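Local coordinates for protein CCMAN5 (Cellulosimicrobium cellulans, PDB 2XSG) that hydrolyses alpha-mannosidic linkages as a calcium-binding family 92 glycoside hydrolase, an enzyme used to give yeast-made human lysosomal enzymes their mannose-6-phosphate modification, at residues T156-V161 and I237-P242; T208-T213 and A245-L250; V81-G86 and H147-P152; G86-R91 and G122-I127; S174-T179 and D225-D230. All blocks are in the same frame, centred on the assembly; numbering follows the deposited sequence.

Overall arrangement
All five contacts lie in the N-terminal family 92 region, on one side of the chain's centre, and together outline a two-sheet beta sandwich. Contact 1 pairs strands 158-162 and 235-240 within the five-stranded sheet. Contact 3, its centre about 7 Å away, packs strand 80-84 of that sheet against strand 144-150 of the larger sheet. Contact 2, about 8 Å from contact 1, lies where the chain leaves the larger sheet for the smaller. Contact 4 ties two loops and is nested within the span of contact 3; contact 5, nested within contact 1, is an edge pairing. Contacts 1 and 2 interlace, and the chain returns from 235-240 to 248-255, tying the sheets together.

Contact 1 of 5, residues T156-V161 and I237-P242; sequences TPSLVV and ILTFDP
Ser158 holds OG anti to its backbone N (chi1 169°), which swings the hydroxyl across to the neighbouring strand, while Phe240 sets CG anti to its carbonyl carbon (chi1 -56°) and brings its ring edge-on to the paired backbone. Ser158 OG donates to Leu238 O at 2.8 Å, from above the carbonyl plane. The same oxygen takes Leu159 N at 2.9 Å, in the plane, so two donors grip it. Leu238 N returns a bond to Leu159 O at 2.8 Å, and Phe240 N reaches Pro157 O at 3.0 Å, almost straight (173°). This is an antiparallel ladder in the five-stranded sheet of the N-terminal beta sandwich, Leu159 and Leu238 forming its hydrogen-bonded pair. An alanine at Ser158 would lose the hydroxyl and would probably leave Leu238 O held by one donor fewer. The carbonyl of Pro157 and the CA of Ser158 lie at the edge of the Phe240 ring, and Leu159 CG comes to 3.9 Å from Phe240 CE1. On the same face Val161 CG2 crosses Leu238 CD1 obliquely at 4.0 Å. Ile248 of the other sheet packs on Pro157, Leu159 and Phe240, whereas Val160 and Ile237 face Tyr88 and Trp217.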
# COMPACT_ATOMS: atom_id res chain seq x y z
N THR A 156 8.55 -34.44 -21.11
CA THR A 156 8.34 -34.91 -19.73
C THR A 156 8.16 -33.67 -18.83
O THR A 156 9.16 -33.02 -18.46
CB THR A 156 9.55 -35.74 -19.22
OG1 THR A 156 9.85 -36.79 -20.14
CG2 THR A 156 9.25 -36.35 -17.85
N PRO A 157 6.91 -33.32 -18.48
CA PRO A 157 6.64 -32.13 -17.68
C PRO A 157 7.20 -32.25 -16.27
O PRO A 157 7.22 -33.34 -15.68
CB PRO A 157 5.10 -32.07 -17.61
CG PRO A 157 4.63 -32.92 -18.75
CD PRO A 157 5.65 -34.04 -18.77
N SER A 158 7.66 -31.12 -15.74
CA SER A 158 8.13 -31.09 -14.37
C SER A 158 7.87 -29.71 -13.77
O SER A 158 7.87 -28.69 -14.47
CB SER A 158 9.62 -31.46 -14.34
OG SER A 158 10.16 -31.20 -13.07
N LEU A 159 7.62 -29.68 -12.47
CA LEU A 159 7.51 -28.43 -11.75
C LEU A 159 8.50 -28.48 -10.61
O LEU A 159 8.48 -29.43 -9.82
CB LEU A 159 6.08 -28.23 -11.21
CG LEU A 159 4.93 -28.12 -12.21
CD1 LEU A 159 3.61 -27.94 -11.49
CD2 LEU A 159 5.14 -26.94 -13.15
N VAL A 160 9.37 -27.49 -10.55
CA VAL A 160 10.29 -27.34 -9.45
C VAL A 160 9.57 -26.48 -8.42
O VAL A 160 9.01 -25.43 -8.78
CB VAL A 160 11.58 -26.63 -9.89
CG1 VAL A 160 12.44 -26.25 -8.70
CG2 VAL A 160 12.37 -27.52 -10.86
N VAL A 161 9.57 -26.92 -7.16
CA VAL A 161 9.03 -26.12 -6.08
C VAL A 161 10.24 -25.69 -5.24
O VAL A 161 10.78 -26.48 -4.50
CB VAL A 161 7.98 -26.92 -5.24
CG1 VAL A 161 7.38 -26.07 -4.13
CG2 VAL A 161 6.87 -27.50 -6.14
N ILE A 237 11.01 -31.50 -6.50
CA ILE A 237 10.85 -31.52 -7.95
C ILE A 237 9.81 -32.57 -8.29
O ILE A 237 9.96 -33.74 -7.95
CB ILE A 237 12.19 -31.76 -8.69
CG1 ILE A 237 13.22 -30.69 -8.23
CG2 ILE A 237 11.99 -31.73 -10.20
CD1 ILE A 237 14.57 -30.73 -8.93
N LEU A 238 8.72 -32.12 -8.91
CA LEU A 238 7.63 -32.99 -9.33
C LEU A 238 7.82 -33.34 -10.79
O LEU A 238 8.08 -32.46 -11.60
CB LEU A 238 6.28 -32.27 -9.16
CG LEU A 238 5.92 -31.80 -7.74
CD1 LEU A 238 4.97 -30.59 -7.76
CD2 LEU A 238 5.35 -32.95 -6.90
N THR A 239 7.70 -34.63 -11.12
CA THR A 239 7.83 -35.10 -12.49
C THR A 239 6.56 -35.86 -12.88
O THR A 239 6.09 -36.74 -12.14
CB THR A 239 9.09 -35.98 -12.68
OG1 THR A 239 10.25 -35.25 -12.26
CG2 THR A 239 9.28 -36.38 -14.15
N PHE A 240 6.01 -35.48 -14.04
CA PHE A 240 4.75 -36.01 -14.55
C PHE A 240 4.96 -36.94 -15.75
O PHE A 240 6.03 -36.95 -16.36
CB PHE A 240 3.81 -34.85 -14.92
CG PHE A 240 3.56 -33.91 -13.80
CD1 PHE A 240 4.46 -32.87 -13.52
CD2 PHE A 240 2.45 -34.07 -12.97
CE1 PHE A 240 4.23 -32.00 -12.44
CE2 PHE A 240 2.21 -33.20 -11.90
CZ PHE A 240 3.10 -32.16 -11.64
N ASP A 241 3.92 -37.71 -16.07
CA ASP A 241 3.93 -38.53 -17.28
C ASP A 241 3.78 -37.67 -18.55
O ASP A 241 2.93 -36.76 -18.58
CB ASP A 241 2.81 -39.57 -17.22
CG ASP A 241 3.05 -40.73 -18.17
OD1 ASP A 241 3.54 -41.78 -17.70
OD2 ASP A 241 2.80 -40.58 -19.38
N PRO A 242 4.56 -37.97 -19.61
CA PRO A 242 4.39 -37.28 -20.89
C PRO A 242 2.95 -37.29 -21.40
O PRO A 242 2.57 -36.38 -22.12
CB PRO A 242 5.29 -38.09 -21.84
CG PRO A 242 6.37 -38.59 -20.94
CD PRO A 242 5.66 -38.94 -19.66

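Contact 2 of 5, residues T208-T213 and A245-L250; sequences TLQPAT and AGEIGL
Backbone pairing comes first. Thr208 and Leu250 form an antiparallel, non-hydrogen-bonded pair, and just beyond it Leu209 N donates to Gly249 O at 3.2 Å. That bond is bent: the donor stands well above the carbonyl plane, 52° out of it, as the chain of 208-213 begins to peel away from its partner. Thr208 CA also directs its hydrogen at Gly249 O.

Among polar side chains, Thr208 sets OG1 in the crowded position between backbone N and carbonyl carbon (chi1 68°), and from there it donates to Gln210 O at 2.7 Å, nearly along the C=O axis. Val185 N bonds to the same hydroxyl, so OG1 pins the departing chain to a neighbouring strand. Gln210 bends at chi2 (75°) and lies along the backbone of Glu247 to Gly249, its CG 3.6 Å from Glu247 O.

Apolar contact is supplied on two sides. Thr208 CG2 crosses Leu250 CD1 obliquely at 3.9 Å, on the face where Leu238 and Phe240 also press on Thr208. Leu209 lays CD1 over the backbone of Gly249, 4.1 Å from its CA; a side chain at Gly249 would point into this methyl and clash. Ile248 points away from 208-213 and packs on Phe240 and Tyr149.

Strand 198-208 thus ends its pairing with strand 248-255 and the chain crosses to strand 212-217 in the facing sheet, a between-sheet connection of an antiparallel beta sandwich.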
# COMPACT_ATOMS: atom_id res chain seq x y z
N THR A 208 -0.75 -31.68 -6.58
CA THR A 208 -0.88 -31.80 -8.03
C THR A 208 -2.27 -32.37 -8.30
O THR A 208 -2.91 -32.94 -7.39
CB THR A 208 0.21 -32.72 -8.66
OG1 THR A 208 -0.01 -34.07 -8.25
CG2 THR A 208 1.63 -32.28 -8.25
N LEU A 209 -2.74 -32.20 -9.53
CA LEU A 209 -4.02 -32.75 -9.94
C LEU A 209 -3.82 -33.95 -10.87
O LEU A 209 -4.79 -34.62 -11.23
CB LEU A 209 -4.89 -31.66 -10.60
CG LEU A 209 -5.17 -30.44 -9.72
CD1 LEU A 209 -5.88 -29.36 -10.53
CD2 LEU A 209 -6.00 -30.81 -8.48
N GLN A 210 -2.56 -34.20 -11.24
CA GLN A 210 -2.17 -35.38 -12.04
C GLN A 210 -1.13 -36.18 -11.29
O GLN A 210 -0.52 -35.64 -10.35
CB GLN A 210 -1.63 -34.95 -13.42
CG GLN A 210 -2.70 -34.41 -14.36
CD GLN A 210 -3.14 -33.00 -13.99
OE1 GLN A 210 -4.31 -32.63 -14.17
NE2 GLN A 210 -2.21 -32.21 -13.48
N PRO A 211 -0.96 -37.48 -11.63
CA PRO A 211 0.02 -38.28 -10.91
C PRO A 211 1.44 -37.76 -11.16
O PRO A 211 1.76 -37.29 -12.26
CB PRO A 211 -0.14 -39.69 -11.51
CG PRO A 211 -1.53 -39.72 -12.06
CD PRO A 211 -1.83 -38.31 -12.50
N ALA A 212 2.27 -37.84 -10.13
CA ALA A 212 3.63 -37.33 -10.21
C ALA A 212 4.53 -38.14 -9.30
O ALA A 212 4.06 -38.74 -8.34
CB ALA A 212 3.67 -35.84 -9.81
N THR A 213 5.82 -38.21 -9.63
CA THR A 213 6.82 -38.71 -8.70
C THR A 213 7.60 -37.49 -8.22
O THR A 213 7.49 -36.40 -8.77
CB THR A 213 7.78 -39.76 -9.32
OG1 THR A 213 8.42 -39.21 -10.48
CG2 THR A 213 7.02 -41.07 -9.68
N ALA A 245 1.08 -34.04 -20.55
CA ALA A 245 1.70 -32.80 -20.99
C ALA A 245 0.71 -31.70 -21.37
O ALA A 245 0.97 -30.52 -21.11
CB ALA A 245 2.67 -33.08 -22.14
N GLY A 246 -0.43 -32.09 -21.96
CA GLY A 246 -1.52 -31.17 -22.30
C GLY A 246 -2.16 -30.41 -21.13
O GLY A 246 -2.73 -29.33 -21.33
N GLU A 247 -2.08 -30.96 -19.91
CA GLU A 247 -2.68 -30.32 -18.73
C GLU A 247 -2.03 -30.75 -17.41
O GLU A 247 -2.29 -31.84 -16.90
CB GLU A 247 -4.19 -30.56 -18.68
CG GLU A 247 -4.94 -29.65 -17.74
CD GLU A 247 -6.42 -29.93 -17.78
OE1 GLU A 247 -6.92 -30.63 -16.89
OE2 GLU A 247 -7.09 -29.48 -18.73
N ILE A 248 -1.20 -29.86 -16.88
CA ILE A 248 -0.59 -30.03 -15.56
C ILE A 248 -1.14 -28.97 -14.60
O ILE A 248 -0.96 -27.77 -14.81
CB ILE A 248 0.95 -29.91 -15.66
CG1 ILE A 248 1.53 -30.94 -16.65
CG2 ILE A 248 1.59 -30.07 -14.27
CD1 ILE A 248 1.27 -32.43 -16.28
N GLY A 249 -1.81 -29.43 -13.56
CA GLY A 249 -2.46 -28.54 -12.58
C GLY A 249 -1.83 -28.60 -11.19
O GLY A 249 -1.29 -29.63 -10.78
N LEU A 250 -1.89 -27.49 -10.47
CA LEU A 250 -1.32 -27.39 -9.14
C LEU A 250 -2.16 -26.42 -8.34
O LEU A 250 -2.61 -25.40 -8.88
CB LEU A 250 0.13 -26.90 -9.20
CG LEU A 250 0.90 -27.03 -7.89
CD1 LEU A 250 1.37 -28.45 -7.75
CD2 LEU A 250 2.08 -26.07 -7.83

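Contact 3 of 5, residues V81-G86 and H147-P152; sequences VVPTSG and HRYAFP
Tyr149 leaves its strand with CB directed at segment 81-86 and CG anti to the carbonyl carbon (chi1 -64°), standing the ring upright between two sheets. Farther along the ring, CD2 is 3.9 Å from Pro83 CB and CE2 is 3.7 Å from Pro83 CG. The proline crosses the tyrosine at about a right angle, and its CB sits over one face in a CH-pi contact, 4.2 Å from the centroid of the Tyr149 ring. At the tip, OH touches Val81 CG1 at 3.9 Å and forms a hydrogen bond with ND1 of His147 at 2.7 Å. That imidazole meets Val81 tip to tip, CE1 to CB at 3.9 Å. Two residues on, just past the strand's end, Phe151 brings CZ to 3.7 Å from Pro83 CB, so the proline is gripped by two rings; Ser85 OG, bonded to Asn119, lies at the edge of Phe151. An alanine at Tyr149 would remove ring and hydroxyl together, and would probably loosen Pro83 and deprive His147 ND1 of its partner.

Strands 81-84 and 147-150 belong to different sheets of the sandwich and run 9.3 Å apart at -15°, joined here without any hydrogen bond between them. The apolar interface nevertheless encloses a polar chain, Tyr149 to His147 to His64, whose proton positions are likely to depend on one another.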
# COMPACT_ATOMS: atom_id res chain seq x y z
N VAL A 81 7.43 -21.72 -7.99
CA VAL A 81 7.06 -22.85 -8.84
C VAL A 81 7.49 -22.59 -10.30
O VAL A 81 7.03 -21.64 -10.92
CB VAL A 81 5.54 -23.13 -8.78
CG1 VAL A 81 5.11 -24.19 -9.83
CG2 VAL A 81 5.10 -23.53 -7.33
N VAL A 82 8.38 -23.44 -10.80
CA VAL A 82 9.00 -23.27 -12.11
C VAL A 82 8.68 -24.46 -13.02
O VAL A 82 9.12 -25.59 -12.74
CB VAL A 82 10.56 -23.17 -11.99
CG1 VAL A 82 11.19 -22.97 -13.37
CG2 VAL A 82 10.96 -22.03 -11.07
N PRO A 83 7.93 -24.23 -14.12
CA PRO A 83 7.69 -25.30 -15.09
C PRO A 83 8.92 -25.53 -15.98
O PRO A 83 9.58 -24.56 -16.39
CB PRO A 83 6.53 -24.74 -15.92
CG PRO A 83 6.75 -23.26 -15.91
CD PRO A 83 7.28 -22.97 -14.53
N THR A 84 9.22 -26.79 -16.26
CA THR A 84 10.38 -27.13 -17.08
C THR A 84 10.24 -28.51 -17.72
O THR A 84 9.55 -29.38 -17.18
CB THR A 84 11.69 -27.06 -16.26
OG1 THR A 84 12.80 -27.25 -17.12
CG2 THR A 84 11.70 -28.11 -15.14
N SER A 85 10.87 -28.69 -18.88
CA SER A 85 10.95 -30.01 -19.51
C SER A 85 12.31 -30.62 -19.26
O SER A 85 12.61 -31.71 -19.74
CB SER A 85 10.67 -29.93 -21.02
OG SER A 85 9.40 -29.38 -21.25
N GLY A 86 13.12 -29.91 -18.48
CA GLY A 86 14.44 -30.42 -18.09
C GLY A 86 14.38 -31.42 -16.96
O GLY A 86 13.32 -31.65 -16.38
N HIS A 147 -2.63 -23.16 -10.61
CA HIS A 147 -1.81 -23.21 -11.81
C HIS A 147 -2.40 -24.20 -12.83
O HIS A 147 -2.84 -25.31 -12.45
CB HIS A 147 -0.41 -23.73 -11.48
CG HIS A 147 0.31 -22.93 -10.44
ND1 HIS A 147 1.55 -22.35 -10.67
CD2 HIS A 147 -0.00 -22.64 -9.15
CE1 HIS A 147 1.95 -21.72 -9.59
NE2 HIS A 147 1.03 -21.87 -8.65
N ARG A 148 -2.40 -23.79 -14.10
CA ARG A 148 -2.63 -24.70 -15.23
C ARG A 148 -1.54 -24.51 -16.30
O ARG A 148 -1.38 -23.40 -16.84
CB ARG A 148 -4.02 -24.48 -15.85
CG ARG A 148 -4.35 -25.48 -16.95
CD ARG A 148 -5.79 -25.36 -17.37
NE ARG A 148 -6.14 -23.99 -17.80
CZ ARG A 148 -7.38 -23.54 -17.87
NH1 ARG A 148 -8.39 -24.34 -17.51
NH2 ARG A 148 -7.62 -22.30 -18.27
N TYR A 149 -0.82 -25.59 -16.60
CA TYR A 149 0.29 -25.57 -17.57
C TYR A 149 0.04 -26.50 -18.74
O TYR A 149 -0.45 -27.62 -18.57
CB TYR A 149 1.60 -26.01 -16.89
CG TYR A 149 2.06 -25.08 -15.81
CD1 TYR A 149 1.85 -25.40 -14.47
CD2 TYR A 149 2.69 -23.88 -16.12
CE1 TYR A 149 2.26 -24.54 -13.46
CE2 TYR A 149 3.10 -23.01 -15.11
CZ TYR A 149 2.87 -23.34 -13.79
OH TYR A 149 3.27 -22.50 -12.78
N ALA A 150 0.37 -26.04 -19.94
CA ALA A 150 0.38 -26.90 -21.13
C ALA A 150 1.78 -27.03 -21.69
O ALA A 150 2.33 -26.05 -22.18
CB ALA A 150 -0.59 -26.36 -22.22
N PHE A 151 2.35 -28.23 -21.64
CA PHE A 151 3.72 -28.47 -22.13
C PHE A 151 3.71 -29.00 -23.56
O PHE A 151 2.73 -29.61 -23.96
CB PHE A 151 4.42 -29.50 -21.23
CG PHE A 151 4.82 -28.98 -19.88
CD1 PHE A 151 3.87 -28.77 -18.89
CD2 PHE A 151 6.16 -28.72 -19.60
CE1 PHE A 151 4.24 -28.30 -17.63
CE2 PHE A 151 6.54 -28.26 -18.34
CZ PHE A 151 5.58 -28.04 -17.36
N PRO A 152 4.80 -28.80 -24.33
CA PRO A 152 4.74 -29.33 -25.71
C PRO A 152 4.56 -30.85 -25.72
O PRO A 152 5.08 -31.56 -24.85
CB PRO A 152 6.09 -28.92 -26.31
CG PRO A 152 6.53 -27.72 -25.48
CD PRO A 152 6.03 -28.01 -24.09

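Contact 4 of 5, residues G86-R91 and G122-I127; sequences GSYTAR and GTDGAI
The carboxylate of Asp124 takes two bonds from Thr89. Backbone N of Thr89 meets OD1 of Asp124 at 3.0 Å on its syn lone pair, nearly straight (172°), and Thr89 OG1 donates to Asp124 OD2 at 2.6 Å from above the carboxylate plane. Water 1, 2.6 Å from Asp124 OD1, can donate to it and to Arg91 O, bridging the two loops. Beside this grip, Ile127 CD1 lies over one face of the Tyr88 ring, 3.5 Å from Tyr88 CZ, while Asp124 OD1 comes to the ring's edge.

Backbone bonds hold these groups in place: Ser87 N to Gly122 O at 2.8 Å and Asp124 N to Ser87 O at 3.0 Å, both nearly along the C=O axis. A side chain on Gly86 would collide with Ile127 CD1. Within 122-127, Ala126 N bonds to Thr123 O and Ile127 N to Asp124 O, a tight turn that presents Asp124 and Ile127 to the same neighbour. Tyr88 OH is fixed by Thr96.

The two loops follow strands 80-84 and 112-121, which lie in different sheets; Tyr88 also packs on Val160 of strand 158-162 and Ile237 of strand 235-240.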
# COMPACT_ATOMS: atom_id res chain seq x y z
N GLY A 86 13.12 -29.91 -18.48
CA GLY A 86 14.44 -30.42 -18.09
C GLY A 86 14.38 -31.42 -16.96
O GLY A 86 13.32 -31.65 -16.38
N SER A 87 15.56 -31.99 -16.66
CA SER A 87 15.78 -32.96 -15.59
C SER A 87 16.88 -32.46 -14.64
O SER A 87 17.77 -31.71 -15.06
CB SER A 87 16.26 -34.29 -16.19
OG SER A 87 15.23 -34.88 -16.97
N TYR A 88 16.86 -32.92 -13.40
CA TYR A 88 17.88 -32.55 -12.41
C TYR A 88 18.46 -33.77 -11.68
O TYR A 88 17.77 -34.78 -11.49
CB TYR A 88 17.30 -31.55 -11.40
CG TYR A 88 16.96 -30.19 -12.00
CD1 TYR A 88 15.66 -29.89 -12.40
CD2 TYR A 88 17.95 -29.21 -12.16
CE1 TYR A 88 15.34 -28.62 -12.93
CE2 TYR A 88 17.64 -27.96 -12.70
CZ TYR A 88 16.34 -27.68 -13.08
OH TYR A 88 16.04 -26.45 -13.61
N THR A 89 19.72 -33.66 -11.27
CA THR A 89 20.40 -34.70 -10.47
C THR A 89 20.95 -34.08 -9.18
O THR A 89 21.54 -34.78 -8.35
CB THR A 89 21.58 -35.38 -11.24
OG1 THR A 89 22.61 -34.42 -11.54
CG2 THR A 89 21.12 -36.03 -12.54
N ALA A 90 20.77 -32.76 -9.03
CA ALA A 90 21.14 -32.02 -7.82
C ALA A 90 20.21 -30.82 -7.69
O ALA A 90 19.37 -30.59 -8.57
CB ALA A 90 22.61 -31.57 -7.87
N ARG A 91 20.36 -30.06 -6.61
CA ARG A 91 19.56 -28.85 -6.41
C ARG A 91 19.74 -27.93 -7.63
O ARG A 91 20.86 -27.73 -8.08
CB ARG A 91 19.96 -28.15 -5.12
CG ARG A 91 19.09 -26.92 -4.79
CD ARG A 91 19.72 -25.53 -5.13
NE ARG A 91 18.97 -24.52 -4.38
CZ ARG A 91 17.88 -23.91 -4.82
NH1 ARG A 91 17.43 -24.13 -6.06
NH2 ARG A 91 17.24 -23.04 -4.04
N GLY A 122 16.96 -30.35 -21.09
CA GLY A 122 18.34 -30.69 -20.79
C GLY A 122 18.49 -31.15 -19.34
O GLY A 122 17.49 -31.37 -18.65
N THR A 123 19.74 -31.31 -18.89
CA THR A 123 20.01 -31.86 -17.57
C THR A 123 20.90 -30.91 -16.78
O THR A 123 21.97 -30.50 -17.25
CB THR A 123 20.62 -33.29 -17.66
OG1 THR A 123 19.72 -34.13 -18.39
CG2 THR A 123 20.81 -33.88 -16.27
N ASP A 124 20.42 -30.51 -15.61
CA ASP A 124 21.14 -29.58 -14.73
C ASP A 124 21.64 -28.31 -15.45
O ASP A 124 20.89 -27.71 -16.23
CB ASP A 124 22.30 -30.32 -14.02
CG ASP A 124 21.81 -31.44 -13.11
OD1 ASP A 124 21.04 -31.16 -12.15
OD2 ASP A 124 22.21 -32.60 -13.35
N GLY A 125 22.90 -27.93 -15.22
CA GLY A 125 23.48 -26.72 -15.81
C GLY A 125 23.46 -26.64 -17.33
O GLY A 125 23.72 -25.59 -17.91
N ALA A 126 23.18 -27.77 -17.97
CA ALA A 126 23.07 -27.83 -19.41
C ALA A 126 21.66 -27.45 -19.93
O ALA A 126 21.45 -27.39 -21.15
CB ALA A 126 23.46 -29.23 -19.89
N ILE A 127 20.71 -27.23 -19.02
CA ILE A 127 19.35 -26.86 -19.42
C ILE A 127 19.40 -25.55 -20.20
O ILE A 127 20.07 -24.59 -19.81
CB ILE A 127 18.34 -26.81 -18.23
CG1 ILE A 127 18.05 -28.22 -17.71
CG2 ILE A 127 17.00 -26.15 -18.63
CD1 ILE A 127 17.37 -28.24 -16.37
O HOH W 1 21.54 -29.04 -10.73

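Contact 5 of 5, residues S174-T179 and D225-D230; sequences SVQVET and DATAQD
Strand 228-231 adds an edge to the large antiparallel sheet by pairing with strand 169-179, which has strand 185-195 on its other flank. Val175 and Gln229 form the hydrogen-bonded pair: Val175 N reaches Gln229 O at 3.0 Å and Gln229 N returns to Val175 O at 2.9 Å. One step on, Val177 N donates to Thr227 O at 2.7 Å, in the carbonyl plane, so the ladder runs past the strand's start into the preceding turn.

Val175 carries CG1 in the crowded position between N and carbonyl carbon (chi1 58°), which lays it alongside Gln229, 3.8 Å from Gln229 CB and pointing the same way. Gln229 then bends off, and its amide is held by Thr216 of the facing sheet. On the face of Gln176 and Ala228, Gln176 starts with CG anti to N and folds at chi2 (77°), so its amide doubles back across the gap. Its OE1 comes to 3.5 Å from Ala228 CB, and NE2 donates to water 2, which is also hydrogen-bonded to Thr227 OG1 at 2.6 Å. Ser174 OG is bonded to Gln190 N. Val177 turns toward the turn at Thr227 and packs on Val185, Leu187 and Val214.

Strand 223-224 lies in one sheet, 228-231 in the other and 235-240 in the first again, the back-and-forth path of a beta sandwich at its rim.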
# COMPACT_ATOMS: atom_id res chain seq x y z
N SER A 174 10.68 -25.90 5.13
CA SER A 174 10.53 -27.36 5.20
C SER A 174 9.58 -27.84 4.13
O SER A 174 8.74 -27.08 3.62
CB SER A 174 10.01 -27.82 6.56
OG SER A 174 8.67 -27.38 6.76
N VAL A 175 9.71 -29.12 3.81
CA VAL A 175 8.82 -29.76 2.84
C VAL A 175 8.64 -31.22 3.24
O VAL A 175 9.60 -31.91 3.57
CB VAL A 175 9.33 -29.55 1.38
CG1 VAL A 175 10.76 -30.13 1.19
CG2 VAL A 175 8.32 -30.15 0.36
N GLN A 176 7.38 -31.66 3.28
CA GLN A 176 7.04 -33.05 3.47
C GLN A 176 6.25 -33.48 2.24
O GLN A 176 5.32 -32.78 1.83
CB GLN A 176 6.20 -33.19 4.75
CG GLN A 176 5.78 -34.62 5.10
CD GLN A 176 6.92 -35.41 5.70
OE1 GLN A 176 7.51 -35.00 6.70
NE2 GLN A 176 7.24 -36.53 5.08
N VAL A 177 6.63 -34.62 1.67
CA VAL A 177 5.96 -35.20 0.51
C VAL A 177 5.00 -36.34 0.88
O VAL A 177 5.34 -37.21 1.68
CB VAL A 177 7.01 -35.74 -0.51
CG1 VAL A 177 6.32 -36.30 -1.73
CG2 VAL A 177 7.95 -34.65 -0.91
N GLU A 178 3.81 -36.35 0.26
CA GLU A 178 2.83 -37.44 0.38
C GLU A 178 2.37 -37.85 -1.01
O GLU A 178 1.98 -37.00 -1.80
CB GLU A 178 1.58 -36.97 1.13
CG GLU A 178 1.65 -37.03 2.64
CD GLU A 178 1.67 -38.46 3.13
OE1 GLU A 178 0.67 -39.19 2.88
OE2 GLU A 178 2.68 -38.86 3.76
N THR A 179 2.40 -39.15 -1.30
CA THR A 179 1.80 -39.66 -2.53
C THR A 179 0.52 -40.40 -2.16
O THR A 179 0.55 -41.30 -1.33
CB THR A 179 2.76 -40.61 -3.29
OG1 THR A 179 3.98 -39.91 -3.59
CG2 THR A 179 2.12 -41.09 -4.59
N ASP A 225 15.61 -39.16 -2.91
CA ASP A 225 14.27 -39.71 -2.87
C ASP A 225 13.58 -39.51 -1.53
O ASP A 225 12.40 -39.83 -1.39
CB ASP A 225 14.27 -41.20 -3.24
CG ASP A 225 14.62 -41.45 -4.70
OD1 ASP A 225 14.31 -40.61 -5.58
OD2 ASP A 225 15.21 -42.52 -4.98
N ALA A 226 14.29 -38.98 -0.53
CA ALA A 226 13.67 -38.75 0.79
C ALA A 226 12.45 -37.84 0.72
O ALA A 226 12.42 -36.89 -0.05
CB ALA A 226 14.69 -38.21 1.82
N THR A 227 11.46 -38.13 1.55
CA THR A 227 10.16 -37.46 1.46
C THR A 227 10.04 -36.25 2.40
O THR A 227 8.98 -35.63 2.45
CB THR A 227 9.02 -38.44 1.77
OG1 THR A 227 9.32 -39.12 3.00
CG2 THR A 227 8.85 -39.47 0.63
N ALA A 228 11.10 -35.96 3.16
CA ALA A 228 11.08 -34.86 4.15
C ALA A 228 12.39 -34.07 4.14
O ALA A 228 13.48 -34.65 4.03
CB ALA A 228 10.82 -35.41 5.57
N GLN A 229 12.27 -32.74 4.23
CA GLN A 229 13.43 -31.87 4.40
C GLN A 229 13.06 -30.77 5.37
O GLN A 229 11.90 -30.37 5.45
CB GLN A 229 13.88 -31.23 3.07
CG GLN A 229 14.24 -32.20 1.94
CD GLN A 229 15.57 -32.93 2.13
OE1 GLN A 229 16.39 -32.53 2.93
NE2 GLN A 229 15.80 -33.97 1.35
N ASP A 230 14.06 -30.27 6.09
CA ASP A 230 13.86 -29.21 7.05
C ASP A 230 15.18 -28.47 7.24
O ASP A 230 16.15 -29.04 7.72
CB ASP A 230 13.40 -29.82 8.38
CG ASP A 230 12.88 -28.79 9.36
OD1 ASP A 230 12.81 -27.59 9.01
OD2 ASP A 230 12.54 -29.21 10.49
O HOH W 2 9.00 -38.38 5.47